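Putative hydrolase (Agrobacterium vitis, PDB 3LLC) probably hydrolyses thioester-linked fatty acids from proteins and acyl-glucuronide esters, as an alpha/beta-hydrolase-fold enzyme. Local coordinates at residues A[185-188]-A[189-193]; A[159-162]-A[163-167]; A[120-123]-A[124-128]; A[251-254]-A[255-259]; A[72-75]-A[76-79]. All coordinates share one frame; numbering follows the deposited sequence.

Contact 1 (A[185-188]-A[189-193])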
loop_
_atom_site.group_PDB
_atom_site.type_symbol
_atom_site.label_atom_id
_atom_site.label_comp_id
_atom_site.label_asym_id
_atom_site.label_seq_id
_atom_site.Cartn_x
_atom_site.Cartn_y
_atom_site.Cartn_z
ATOM N N PHE A 185 -8.887 -2.712 15.348
ATOM C CA PHE A 185 -7.434 -2.543 15.345
ATOM C C PHE A 185 -6.890 -3.393 16.519
ATOM O O PHE A 185 -7.318 -3.227 17.664
ATOM C CB PHE A 185 -7.066 -1.075 15.540
ATOM C CG PHE A 185 -7.554 -0.160 14.448
ATOM C CD1 PHE A 185 -6.909 -0.096 13.235
ATOM C CD2 PHE A 185 -8.677 0.642 14.657
ATOM C CE1 PHE A 185 -7.353 0.749 12.216
ATOM C CE2 PHE A 185 -9.124 1.499 13.649
ATOM C CZ PHE A 185 -8.478 1.552 12.446
ATOM N N THR A 186 -6.013 -4.356 16.217
ATOM C CA THR A 186 -5.503 -5.277 17.226
ATOM C C THR A 186 -4.278 -4.684 17.968
ATOM O O THR A 186 -3.563 -3.812 17.418
ATOM C CB THR A 186 -5.085 -6.635 16.630
ATOM O OG1 THR A 186 -3.995 -6.435 15.736
ATOM C CG2 THR A 186 -6.257 -7.348 15.835
ATOM N N ARG A 187 -4.082 -5.178 19.181
ATOM C CA ARG A 187 -2.901 -4.852 19.981
ATOM C C ARG A 187 -1.637 -5.199 19.176
ATOM O O ARG A 187 -0.711 -4.401 19.125
ATOM C CB ARG A 187 -2.921 -5.602 21.311
ATOM C CG ARG A 187 -1.772 -5.231 22.272
ATOM C CD ARG A 187 -1.846 -6.001 23.602
ATOM N NE ARG A 187 -0.524 -6.192 24.191
ATOM C CZ ARG A 187 -0.290 -6.804 25.347
ATOM N NH1 ARG A 187 -1.291 -7.297 26.068
ATOM N NH2 ARG A 187 0.957 -6.926 25.780
ATOM N N ALA A 188 -1.623 -6.366 18.537
ATOM C CA ALA A 188 -0.473 -6.792 17.687
ATOM C C ALA A 188 -0.155 -5.822 16.550
ATOM O O ALA A 188 1.016 -5.476 16.327
ATOM C CB ALA A 188 -0.661 -8.251 17.160
ATOM N N LEU A 189 -1.180 -5.338 15.846
ATOM C CA LEU A 189 -0.993 -4.308 14.834
ATOM C C LEU A 189 -0.384 -3.028 15.409
ATOM O O LEU A 189 0.517 -2.446 14.793
ATOM C CB LEU A 189 -2.330 -3.960 14.122
ATOM C CG LEU A 189 -2.258 -2.894 13.046
ATOM C CD1 LEU A 189 -2.004 -3.500 11.661
ATOM C CD2 LEU A 189 -3.531 -1.991 13.000
HETATM N N MSE A 190 -0.907 -2.543 16.531
HETATM C CA MSE A 190 -0.400 -1.296 17.125
HETATM C C MSE A 190 1.093 -1.463 17.555
HETATM O O MSE A 190 1.898 -0.583 17.296
HETATM C CB MSE A 190 -1.227 -0.870 18.356
HETATM C CG MSE A 190 -2.745 -0.578 18.069
HETATM SE SE MSE A 190 -3.058 0.890 16.989
HETATM C CE MSE A 190 -2.282 2.227 18.157
ATOM N N GLU A 191 1.424 -2.586 18.178
ATOM C CA GLU A 191 2.798 -2.800 18.701
ATOM C C GLU A 191 3.780 -2.924 17.513
ATOM O O GLU A 191 4.812 -2.267 17.470
ATOM C CB GLU A 191 2.853 -4.036 19.582
ATOM C CG GLU A 191 2.171 -3.873 20.949
ATOM C CD GLU A 191 2.051 -5.153 21.742
ATOM O OE1 GLU A 191 2.310 -6.269 21.233
ATOM O OE2 GLU A 191 1.659 -5.029 22.909
ATOM N N ASP A 192 3.399 -3.709 16.520
ATOM C CA ASP A 192 4.245 -3.934 15.330
ATOM C C ASP A 192 4.328 -2.712 14.414
ATOM O O ASP A 192 5.307 -2.569 13.682
ATOM C CB ASP A 192 3.785 -5.214 14.604
ATOM C CG ASP A 192 4.514 -5.453 13.272
ATOM O OD1 ASP A 192 5.591 -6.064 13.306
ATOM O OD2 ASP A 192 4.020 -5.029 12.219
ATOM N N GLY A 193 3.349 -1.785 14.474
ATOM C CA GLY A 193 3.419 -0.583 13.691
ATOM C C GLY A 193 4.663 0.249 14.051
ATOM O O GLY A 193 5.247 0.886 13.164
#
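Arg187 and Glu191 form an i to i+4 salt bridge on the first turn of helix 187-195, with NE of Arg187 donating to OE2 of Glu191 over 2.8 Å. The N-H points almost straight at the oxygen (173°), and OE2 lies in the guanidinium plane; seen from the other partner, NE sits above the carboxylate plane, and the two flat groups are turned 82° apart. Arg187 reaches this position with CG anti to the backbone N (chi1 -175°) and an extended chain, which runs past the carboxylate of Glu191 so that CG also touches OE2. Just before the helix, Thr186 is the N-cap: its OG1 accepts from Leu189 N at 3.0 Å. That hydroxyl sits between the backbone N and the carbonyl carbon, a rotamer that turns it toward the first turn of amides. Backbone bonds then take over, Met190 N to Thr186 O at 3.1 Å and Asp192 N to Ala188 O at 3.0 Å. Asp192 directs its carboxylate away from this turn, OD1 bonding to Ser90 OG. On the buried side, Leu189 lies against Trp92 of helix 89-103, while the selenomethionine Met190 packs on Thr150 and Ile154 of helix 149-154. Phe185, on strand 183-186, meets the rings of Tyr46 and Phe172, so apolar contacts surround the strand-to-helix junction in addition to the Thr186 cap. Leu189 touches that phenyl ring at its edge and in its plane, through CD2 at 3.9 Å from CD1 of Phe185.

Contact 2 (A[159-162]-A[163-167])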
loop_
_atom_site.group_PDB
_atom_site.type_symbol
_atom_site.label_atom_id
_atom_site.label_comp_id
_atom_site.label_asym_id
_atom_site.label_seq_id
_atom_site.Cartn_x
_atom_site.Cartn_y
_atom_site.Cartn_z
ATOM N N GLY A 159 -8.383 6.915 24.068
ATOM C CA GLY A 159 -8.814 7.265 25.424
ATOM C C GLY A 159 -8.741 6.047 26.316
ATOM O O GLY A 159 -8.190 5.008 25.932
ATOM N N ASP A 160 -9.301 6.152 27.515
ATOM C CA ASP A 160 -9.278 5.028 28.431
ATOM C C ASP A 160 -10.202 3.879 27.988
ATOM O O ASP A 160 -9.871 2.735 28.236
ATOM C CB ASP A 160 -9.571 5.490 29.862
ATOM C CG ASP A 160 -8.554 6.508 30.349
ATOM O OD1 ASP A 160 -8.521 7.620 29.771
ATOM O OD2 ASP A 160 -7.787 6.198 31.288
ATOM N N ARG A 161 -11.324 4.165 27.321
ATOM C CA ARG A 161 -12.147 3.096 26.709
ATOM C C ARG A 161 -11.223 2.186 25.839
ATOM O O ARG A 161 -11.048 0.993 26.104
ATOM C CB ARG A 161 -13.312 3.664 25.831
ATOM C CG ARG A 161 -14.121 2.564 25.025
ATOM C CD ARG A 161 -15.285 3.064 24.112
ATOM N NE ARG A 161 -14.883 3.599 22.798
ATOM C CZ ARG A 161 -14.463 2.881 21.743
ATOM N NH1 ARG A 161 -14.346 1.556 21.799
ATOM N NH2 ARG A 161 -14.134 3.502 20.613
ATOM N N GLU A 162 -10.608 2.789 24.832
ATOM C CA GLU A 162 -9.804 2.022 23.873
ATOM C C GLU A 162 -8.624 1.293 24.549
ATOM O O GLU A 162 -8.351 0.130 24.233
ATOM C CB GLU A 162 -9.302 2.914 22.751
ATOM C CG GLU A 162 -10.360 3.432 21.768
ATOM C CD GLU A 162 -10.945 4.797 22.160
ATOM O OE1 GLU A 162 -10.996 5.109 23.371
ATOM O OE2 GLU A 162 -11.344 5.547 21.233
ATOM N N ARG A 163 -7.946 1.958 25.487
ATOM C CA ARG A 163 -6.728 1.406 26.095
ATOM C C ARG A 163 -7.013 0.154 26.926
ATOM O O ARG A 163 -6.195 -0.784 26.934
ATOM C CB ARG A 163 -5.970 2.462 26.932
ATOM C CG ARG A 163 -5.022 3.353 26.103
ATOM C CD ARG A 163 -4.213 4.347 26.975
ATOM N NE ARG A 163 -5.061 5.343 27.632
ATOM C CZ ARG A 163 -5.263 6.574 27.170
ATOM N NH1 ARG A 163 -4.683 6.972 26.051
ATOM N NH2 ARG A 163 -6.054 7.407 27.829
ATOM N N ALA A 164 -8.158 0.133 27.605
ATOM C CA ALA A 164 -8.547 -1.026 28.398
ATOM C C ALA A 164 -9.033 -2.166 27.509
ATOM O O ALA A 164 -8.748 -3.329 27.807
ATOM C CB ALA A 164 -9.616 -0.665 29.448
ATOM N N GLU A 165 -9.761 -1.837 26.435
ATOM C CA GLU A 165 -10.190 -2.839 25.447
ATOM C C GLU A 165 -8.961 -3.558 24.890
ATOM O O GLU A 165 -8.942 -4.789 24.827
ATOM C CB GLU A 165 -11.005 -2.206 24.296
ATOM C CG GLU A 165 -12.469 -1.944 24.628
ATOM C CD GLU A 165 -13.257 -1.301 23.483
ATOM O OE1 GLU A 165 -12.977 -1.519 22.275
ATOM O OE2 GLU A 165 -14.198 -0.557 23.809
ATOM N N LEU A 166 -7.943 -2.776 24.507
ATOM C CA LEU A 166 -6.691 -3.318 23.996
ATOM C C LEU A 166 -6.052 -4.287 24.993
ATOM O O LEU A 166 -5.511 -5.324 24.585
ATOM C CB LEU A 166 -5.707 -2.193 23.607
ATOM C CG LEU A 166 -5.968 -1.532 22.263
ATOM C CD1 LEU A 166 -5.171 -0.244 22.073
ATOM C CD2 LEU A 166 -5.648 -2.514 21.115
ATOM N N ALA A 167 -6.150 -3.968 26.286
ATOM C CA ALA A 167 -5.565 -4.795 27.351
ATOM C C ALA A 167 -6.403 -6.039 27.664
ATOM O O ALA A 167 -5.860 -7.142 27.722
ATOM C CB ALA A 167 -5.335 -3.955 28.633
#
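Arg161 leaves the backbone with CG anti to its N (chi1 173°) and then bends at chi3 (80°), which swings the guanidinium along the surface helix 160-169 to Glu165, one turn on, whose own chain runs extended beyond CG. The result is an i to i+4 salt bridge: NH1 of Arg161 donates to OE2 of Glu165 at 2.9 Å with an N-H...O angle of 146°. The oxygen lies at the guanidinium edge and is met on its syn side, though well out of the carboxylate plane. Glu162 completes a salt-bridge network from another direction, its carboxylate lying over one face of the same guanidinium, so that this attraction is one of charge alone. NH2 of Arg161 also pairs with Glu174 of strand 171-174, tying the helix to the two-stranded sheet, where Phe172 touches Glu162, Glu165 and Leu166. At the start of the helix, Gly159 is the N-cap residue, and its N donates to OE1 of Glu162 at 3.3 Å. Arg163 bends back over this end and makes a weak bond from NH2 to OD1 of Asp160, 3.1 Å long. Its guanidinium meanwhile lies flat on the cap peptide, with Gly159 O over the centre of the face, 3.5 Å from CZ of Arg163.

Contact 3 (A[120-123]-A[124-128]). With EDO (1,2-ethanediol), chain C.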
loop_
_atom_site.group_PDB
_atom_site.type_symbol
_atom_site.label_atom_id
_atom_site.label_comp_id
_atom_site.label_asym_id
_atom_site.label_seq_id
_atom_site.Cartn_x
_atom_site.Cartn_y
_atom_site.Cartn_z
ATOM N N ALA A 120 4.527 0.310 0.689
ATOM C CA ALA A 120 5.409 0.687 -0.445
ATOM C C ALA A 120 6.734 1.280 0.020
ATOM O O ALA A 120 7.807 0.921 -0.505
ATOM C CB ALA A 120 4.700 1.690 -1.394
ATOM N N LEU A 121 6.667 2.182 1.006
ATOM C CA LEU A 121 7.888 2.827 1.573
ATOM C C LEU A 121 8.796 1.807 2.279
ATOM O O LEU A 121 10.026 1.821 2.093
ATOM C CB LEU A 121 7.461 3.980 2.512
ATOM C CG LEU A 121 6.789 5.178 1.839
ATOM C CD1 LEU A 121 6.011 6.102 2.812
ATOM C CD2 LEU A 121 7.868 5.951 1.083
ATOM N N ARG A 122 8.208 0.893 3.064
ATOM C CA ARG A 122 8.985 -0.208 3.674
ATOM C C ARG A 122 9.585 -1.145 2.595
ATOM O O ARG A 122 10.726 -1.624 2.732
ATOM C CB ARG A 122 8.132 -1.041 4.662
ATOM C CG ARG A 122 7.842 -0.302 6.014
ATOM C CD ARG A 122 9.084 -0.235 6.936
ATOM N NE ARG A 122 9.564 -1.557 7.307
ATOM C CZ ARG A 122 10.760 -2.065 7.012
ATOM N NH1 ARG A 122 11.684 -1.356 6.361
ATOM N NH2 ARG A 122 11.046 -3.287 7.397
ATOM N N LEU A 123 8.816 -1.417 1.542
ATOM C CA LEU A 123 9.265 -2.349 0.481
ATOM C C LEU A 123 10.508 -1.824 -0.197
ATOM O O LEU A 123 11.463 -2.576 -0.414
ATOM C CB LEU A 123 8.133 -2.554 -0.544
ATOM C CG LEU A 123 8.225 -3.571 -1.683
ATOM C CD1 LEU A 123 8.619 -4.904 -1.145
ATOM C CD2 LEU A 123 6.854 -3.662 -2.389
ATOM N N ILE A 124 10.527 -0.536 -0.515
ATOM C CA ILE A 124 11.744 0.035 -1.150
ATOM C C ILE A 124 12.969 -0.059 -0.237
ATOM O O ILE A 124 14.080 -0.383 -0.700
ATOM C CB ILE A 124 11.481 1.485 -1.741
ATOM C CG1 ILE A 124 12.638 1.946 -2.627
ATOM C CG2 ILE A 124 11.273 2.560 -0.659
ATOM C CD1 ILE A 124 12.601 1.329 -3.978
ATOM N N GLN A 125 12.762 0.142 1.070
ATOM C CA GLN A 125 13.831 -0.045 2.065
ATOM C C GLN A 125 14.350 -1.472 2.103
ATOM O O GLN A 125 15.569 -1.684 2.145
ATOM C CB GLN A 125 13.397 0.403 3.501
ATOM C CG GLN A 125 13.087 1.896 3.594
ATOM C CD GLN A 125 12.602 2.334 4.985
ATOM O OE1 GLN A 125 11.974 1.549 5.727
ATOM N NE2 GLN A 125 12.951 3.563 5.367
ATOM N N GLU A 126 13.449 -2.453 2.033
ATOM C CA GLU A 126 13.834 -3.880 2.052
ATOM C C GLU A 126 14.617 -4.245 0.782
ATOM O O GLU A 126 15.610 -4.956 0.836
ATOM C CB GLU A 126 12.596 -4.807 2.170
ATOM C CG GLU A 126 11.813 -4.709 3.499
ATOM C CD GLU A 126 12.355 -5.620 4.622
ATOM O OE1 GLU A 126 12.026 -6.831 4.637
ATOM O OE2 GLU A 126 13.063 -5.110 5.523
ATOM N N LEU A 127 14.149 -3.766 -0.370
ATOM C CA LEU A 127 14.883 -4.029 -1.635
ATOM C C LEU A 127 16.264 -3.373 -1.642
ATOM O O LEU A 127 17.270 -4.013 -2.008
ATOM C CB LEU A 127 14.057 -3.574 -2.843
ATOM C CG LEU A 127 12.740 -4.332 -3.062
ATOM C CD1 LEU A 127 11.874 -3.654 -4.153
ATOM C CD2 LEU A 127 12.979 -5.789 -3.404
ATOM N N LYS A 128 16.351 -2.117 -1.206
ATOM C CA LYS A 128 17.671 -1.434 -1.146
ATOM C C LYS A 128 18.633 -2.105 -0.155
ATOM O O LYS A 128 19.849 -2.082 -0.361
ATOM C CB LYS A 128 17.533 0.100 -0.911
ATOM C CG LYS A 128 16.933 0.827 -2.170
ATOM C CD LYS A 128 16.561 2.349 -2.044
ATOM C CE LYS A 128 17.778 3.288 -2.098
ATOM N NZ LYS A 128 18.612 3.123 -3.330
HETATM C C1 EDO C . 14.815 5.870 8.631
HETATM O O1 EDO C . 14.198 6.374 9.814
HETATM C C2 EDO C . 13.868 6.147 7.487
HETATM O O2 EDO C . 12.800 5.242 7.604
#
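Arg122 is bent at both chi2 (-74°) and chi3 (-61°), and this double bend curls its guanidinium forward along the helix to Gln125 and Glu126. NH1 donates to OE1 of Gln125 at 3.0 Å, the oxygen lying at the guanidinium edge and near its plane, with the amide turned 59° from it. NH2 reaches OE2 of Glu126 at 3.3 Å, a weak bond within a salt bridge. NE is used as well, by Asn196, so all three nitrogens of the group have partners. The other end of the Gln125 amide, NE2, donates to O2 of a bound 1,2-ethanediol at 2.8 Å; this molecule probably comes from the crystallisation liquor and also bonds to Val198 O.

Helix 115-128 is the crossover of a beta-alpha-beta unit between strands 107-113 and 136-143, and follows the apparent nucleophile elbow of the alpha/beta hydrolase fold. Leu123 faces helix 89-103, packing on Leu97, and its CG lies 4.4 Å from CD1 of Leu127, which meets the same leucine. Ile124 turns to the sheet at Val137. Its CG2 branch sits between the backbone N and the carbonyl carbon and comes to 3.1 Å from Leu121 O, a tight contact beside the long, weak bond from Gln125 N to that oxygen.

Contact 4 (A[251-254]-A[255-259]); sequences RPQD and IDRMR
This is a local salt-bridge network on the first turns of helix 252-266, near the C-terminal end of the alpha/beta hydrolase chain, in which Asp254 is held between Arg251 and Arg257. Arg257 NH2 is the donor that crosses one turn: it bonds to OD1 of Asp254 at 3.0 Å and to OE1 of Gln253 at 2.8 Å. The second bond is nearly straight (172°) and uses a lone pair of OE1 in the carbonyl plane, with the oxygen also in the guanidinium plane. Arg257 bends at chi3 (-74°), which folds its guanidinium back over the helix start so that Gln253 O lies over the centre of one face. From the N-cap position, Arg251 grips the carboxylate of Asp254 side-on, NE to OD2 at 2.9 Å and NH2 to OD1 at 3.2 Å; its backbone N also donates to OD2. Each oxygen therefore accepts at least two N-H groups, which probably favours the ionised form of this buried aspartate and fixes its rotation. The two arginines approach to 4.1 Å between their NH2 atoms, a closeness that the shared carboxylate would offset, as would Asp244, a second salt-bridge partner of Arg251. Ile255 faces helix 53-65, touching Lys54 and Glu57, while the arginine side chains rest on Val242 of strand 237-242. Water finishes the rim of the Arg257 guanidinium: one molecule joins NH1 to Gln253 OE1, and another accepts from NE of Arg257 at 2.9 Å and donates to OD1 of Asp254.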
loop_
_atom_site.group_PDB
_atom_site.type_symbol
_atom_site.label_atom_id
_atom_site.label_comp_id
_atom_site.label_asym_id
_atom_site.label_seq_id
_atom_site.Cartn_x
_atom_site.Cartn_y
_atom_site.Cartn_z
ATOM N N ARG A 251 -13.431 9.452 -7.714
ATOM C CA ARG A 251 -14.268 10.089 -8.722
ATOM C C ARG A 251 -13.532 10.011 -10.081
ATOM O O ARG A 251 -12.299 9.830 -10.103
ATOM C CB ARG A 251 -14.538 11.561 -8.391
ATOM C CG ARG A 251 -15.153 11.878 -7.019
ATOM C CD ARG A 251 -15.173 13.418 -6.817
ATOM N NE ARG A 251 -13.802 13.930 -6.613
ATOM C CZ ARG A 251 -13.487 15.199 -6.348
ATOM N NH1 ARG A 251 -14.423 16.108 -6.235
ATOM N NH2 ARG A 251 -12.216 15.538 -6.166
ATOM N N PRO A 252 -14.260 10.154 -11.188
ATOM C CA PRO A 252 -13.660 10.213 -12.538
ATOM C C PRO A 252 -12.475 11.189 -12.663
ATOM O O PRO A 252 -11.411 10.786 -13.134
ATOM C CB PRO A 252 -14.829 10.655 -13.405
ATOM C CG PRO A 252 -16.015 9.993 -12.744
ATOM C CD PRO A 252 -15.738 10.136 -11.263
ATOM N N GLN A 253 -12.630 12.428 -12.185
ATOM C CA GLN A 253 -11.479 13.366 -12.176
ATOM C C GLN A 253 -10.274 12.866 -11.355
ATOM O O GLN A 253 -9.140 13.106 -11.749
ATOM C CB GLN A 253 -11.903 14.761 -11.698
ATOM C CG GLN A 253 -12.341 14.784 -10.217
ATOM C CD GLN A 253 -12.622 16.171 -9.731
ATOM O OE1 GLN A 253 -11.682 16.920 -9.393
ATOM N NE2 GLN A 253 -13.906 16.534 -9.669
ATOM N N ASP A 254 -10.505 12.193 -10.218
ATOM C CA ASP A 254 -9.443 11.627 -9.405
ATOM C C ASP A 254 -8.720 10.464 -10.122
ATOM O O ASP A 254 -7.490 10.359 -10.076
ATOM C CB ASP A 254 -9.962 11.121 -8.037
ATOM C CG ASP A 254 -10.630 12.217 -7.196
ATOM O OD1 ASP A 254 -10.095 13.347 -7.121
ATOM O OD2 ASP A 254 -11.702 11.935 -6.602
ATOM N N ILE A 255 -9.489 9.590 -10.744
ATOM C CA ILE A 255 -8.941 8.467 -11.518
ATOM C C ILE A 255 -8.082 8.987 -12.686
ATOM O O ILE A 255 -6.979 8.448 -12.889
ATOM C CB ILE A 255 -10.076 7.552 -12.001
ATOM C CG1 ILE A 255 -10.741 6.838 -10.806
ATOM C CG2 ILE A 255 -9.588 6.474 -13.034
ATOM C CD1 ILE A 255 -9.836 6.036 -9.906
ATOM N N ASP A 256 -8.541 10.053 -13.373
ATOM C CA ASP A 256 -7.760 10.697 -14.439
ATOM C C ASP A 256 -6.404 11.181 -13.909
ATOM O O ASP A 256 -5.375 10.954 -14.552
ATOM C CB ASP A 256 -8.504 11.874 -15.066
ATOM C CG ASP A 256 -9.684 11.448 -15.940
ATOM O OD1 ASP A 256 -9.847 10.254 -16.229
ATOM O OD2 ASP A 256 -10.442 12.332 -16.352
ATOM N N ARG A 257 -6.390 11.856 -12.739
ATOM C CA ARG A 257 -5.110 12.302 -12.143
ATOM C C ARG A 257 -4.202 11.124 -11.782
ATOM O O ARG A 257 -2.985 11.174 -11.996
ATOM C CB ARG A 257 -5.310 13.192 -10.891
ATOM C CG ARG A 257 -5.524 14.668 -11.198
ATOM C CD ARG A 257 -5.676 15.501 -9.888
ATOM N NE ARG A 257 -6.985 15.252 -9.284
ATOM C CZ ARG A 257 -8.106 15.887 -9.590
ATOM N NH1 ARG A 257 -8.112 16.896 -10.461
ATOM N NH2 ARG A 257 -9.254 15.522 -9.002
HETATM N N MSE A 258 -4.770 10.066 -11.209
HETATM C CA MSE A 258 -3.966 8.900 -10.824
HETATM C C MSE A 258 -3.384 8.204 -12.078
HETATM O O MSE A 258 -2.215 7.804 -12.091
HETATM C CB MSE A 258 -4.815 7.877 -10.055
HETATM C CG MSE A 258 -4.010 6.696 -9.555
HETATM SE SE MSE A 258 -5.150 5.261 -8.795
HETATM C CE MSE A 258 -5.838 4.614 -10.357
ATOM N N ARG A 259 -4.204 8.015 -13.096
ATOM C CA ARG A 259 -3.736 7.355 -14.340
ATOM C C ARG A 259 -2.635 8.201 -15.023
ATOM O O ARG A 259 -1.628 7.670 -15.515
ATOM C CB ARG A 259 -4.903 7.104 -15.293
ATOM C CG ARG A 259 -5.792 5.938 -14.850
ATOM C CD ARG A 259 -7.017 5.826 -15.761
ATOM N NE ARG A 259 -6.693 5.517 -17.156
ATOM C CZ ARG A 259 -6.945 4.359 -17.776
ATOM N NH1 ARG A 259 -7.544 3.358 -17.155
ATOM N NH2 ARG A 259 -6.632 4.202 -19.053
HETATM O O HOH W 1 -11.823 8.715 -15.317
HETATM O O HOH W 2 -10.500 18.521 -11.528
HETATM O O HOH W 3 -7.307 13.308 -7.187
#

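Contact 5 (A[72-75]-A[76-79]); sequences FDYS and GHGA
Asp73 reaches across the loop with OD2 to accept from Ala79 N, a bond 2.9 Å long and almost perfectly straight at 178°. The amide comes from above the carboxylate plane. OD1, the second oxygen, takes the backbone N of Met50, so the carboxylate is held through both oxygens and joins two loops. Gly78 CA lies 3.5 Å from Asp73 OD2, and the positive phi of Gly78 suits a glycine at this close passage.

Between Asp73 and Gly78 the chain makes a type II beta turn from Tyr74 to His77, with Gly76 at the position of positive phi and His77 N bonded to Tyr74 O at 3.1 Å. The turn belongs to the loop after strand 68-72 of the central sheet, before helix 89-103. His77 folds back over it: CG anti to its own carbonyl carbon (chi1 -64°) brings ND1 to Ser75 O at 3.0 Å, with that oxygen in the ring plane although ND1 stands above the plane of the carbonyl. The other ring nitrogen, NE2, accepts from Arg47 N.

Tyr74 presents its ring edge to the face of His77 in a T-shaped pair, centroids 5.5 Å apart and planes at 67°. Its CB makes a CH-pi contact over the same imidazole, 4.0 Å from the centroid. Beyond, Tyr74 OH bonds to Gly44 O, and the Tyr74 side chain touches Met115, within the apparent nucleophile elbow, while Ser75 OG bonds to Glu95.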
loop_
_atom_site.group_PDB
_atom_site.type_symbol
_atom_site.label_atom_id
_atom_site.label_comp_id
_atom_site.label_asym_id
_atom_site.label_seq_id
_atom_site.Cartn_x
_atom_site.Cartn_y
_atom_site.Cartn_z
ATOM N N PHE A 72 -2.641 -8.314 -5.678
ATOM C CA PHE A 72 -2.777 -9.446 -4.749
ATOM C C PHE A 72 -3.614 -9.025 -3.527
ATOM O O PHE A 72 -3.767 -7.831 -3.263
ATOM C CB PHE A 72 -1.409 -9.955 -4.310
ATOM C CG PHE A 72 -0.671 -8.988 -3.439
ATOM C CD1 PHE A 72 0.007 -7.904 -4.002
ATOM C CD2 PHE A 72 -0.677 -9.118 -2.046
ATOM C CE1 PHE A 72 0.647 -6.980 -3.207
ATOM C CE2 PHE A 72 -0.011 -8.191 -1.237
ATOM C CZ PHE A 72 0.650 -7.114 -1.837
ATOM N N ASP A 73 -4.188 -10.011 -2.841
ATOM C CA ASP A 73 -4.959 -9.775 -1.594
ATOM C C ASP A 73 -4.072 -10.063 -0.387
ATOM O O ASP A 73 -3.464 -11.135 -0.277
ATOM C CB ASP A 73 -6.215 -10.640 -1.537
ATOM C CG ASP A 73 -7.413 -10.046 -2.357
ATOM O OD1 ASP A 73 -7.558 -8.797 -2.381
ATOM O OD2 ASP A 73 -8.206 -10.851 -2.915
ATOM N N TYR A 74 -4.003 -9.105 0.525
ATOM C CA TYR A 74 -3.333 -9.332 1.822
ATOM C C TYR A 74 -3.961 -10.520 2.564
ATOM O O TYR A 74 -5.133 -10.851 2.337
ATOM C CB TYR A 74 -3.444 -8.108 2.711
ATOM C CG TYR A 74 -2.853 -6.809 2.189
ATOM C CD1 TYR A 74 -1.477 -6.676 1.971
ATOM C CD2 TYR A 74 -3.641 -5.677 2.020
ATOM C CE1 TYR A 74 -0.940 -5.461 1.533
ATOM C CE2 TYR A 74 -3.094 -4.462 1.588
ATOM C CZ TYR A 74 -1.735 -4.367 1.360
ATOM O OH TYR A 74 -1.209 -3.175 0.923
ATOM N N SER A 75 -3.173 -11.223 3.383
ATOM C CA SER A 75 -3.742 -12.243 4.239
ATOM C C SER A 75 -4.914 -11.628 5.052
ATOM O O SER A 75 -4.852 -10.465 5.448
ATOM C CB SER A 75 -2.711 -12.881 5.197
ATOM O OG SER A 75 -2.066 -11.921 6.022
ATOM N N GLY A 76 -5.966 -12.422 5.264
ATOM C CA GLY A 76 -7.160 -11.968 5.967
ATOM C C GLY A 76 -8.162 -11.176 5.133
ATOM O O GLY A 76 -9.239 -10.811 5.629
ATOM N N HIS A 77 -7.821 -10.939 3.872
ATOM C CA HIS A 77 -8.610 -10.102 2.952
ATOM C C HIS A 77 -8.963 -10.898 1.690
ATOM O O HIS A 77 -8.188 -11.761 1.230
ATOM C CB HIS A 77 -7.801 -8.903 2.452
ATOM C CG HIS A 77 -7.381 -7.905 3.497
ATOM N ND1 HIS A 77 -6.527 -8.206 4.550
ATOM C CD2 HIS A 77 -7.623 -6.572 3.587
ATOM C CE1 HIS A 77 -6.279 -7.103 5.243
ATOM N NE2 HIS A 77 -6.930 -6.100 4.685
ATOM N N GLY A 78 -10.110 -10.574 1.095
ATOM C CA GLY A 78 -10.479 -11.093 -0.205
ATOM C C GLY A 78 -10.279 -12.598 -0.421
ATOM O O GLY A 78 -10.860 -13.429 0.290
ATOM N N ALA A 79 -9.536 -12.944 -1.483
ATOM C CA ALA A 79 -9.406 -14.332 -1.929
ATOM C C ALA A 79 -8.249 -15.070 -1.242
ATOM O O ALA A 79 -8.090 -16.281 -1.448
ATOM C CB ALA A 79 -9.254 -14.406 -3.525
#

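How the contacts relate
Contact 3 is the buried one and contact 2 the surface one, while contacts 1, 4 and 5 are partly buried. Contacts 1 and 2 touch, Leu166 CD2 of contact 2 lying 3.6 Å from Arg187 N of contact 1; contact 1 begins on the two-stranded sheet 171-174/183-186, against which contact 2 packs. Helix 89-103 receives side chains from contacts 1, 3 and 5; Trp92 meets both Leu189 and His77, though contacts 1 and 5 are about 9 Å apart at their nearest atoms. Contact 4 lies across the chain's centre from contact 1. Arginine-carboxylate pairs mark the four helical contacts, whereas contact 5, a loop, relies on a turn, a ring pair and a carboxylate-to-amide bond.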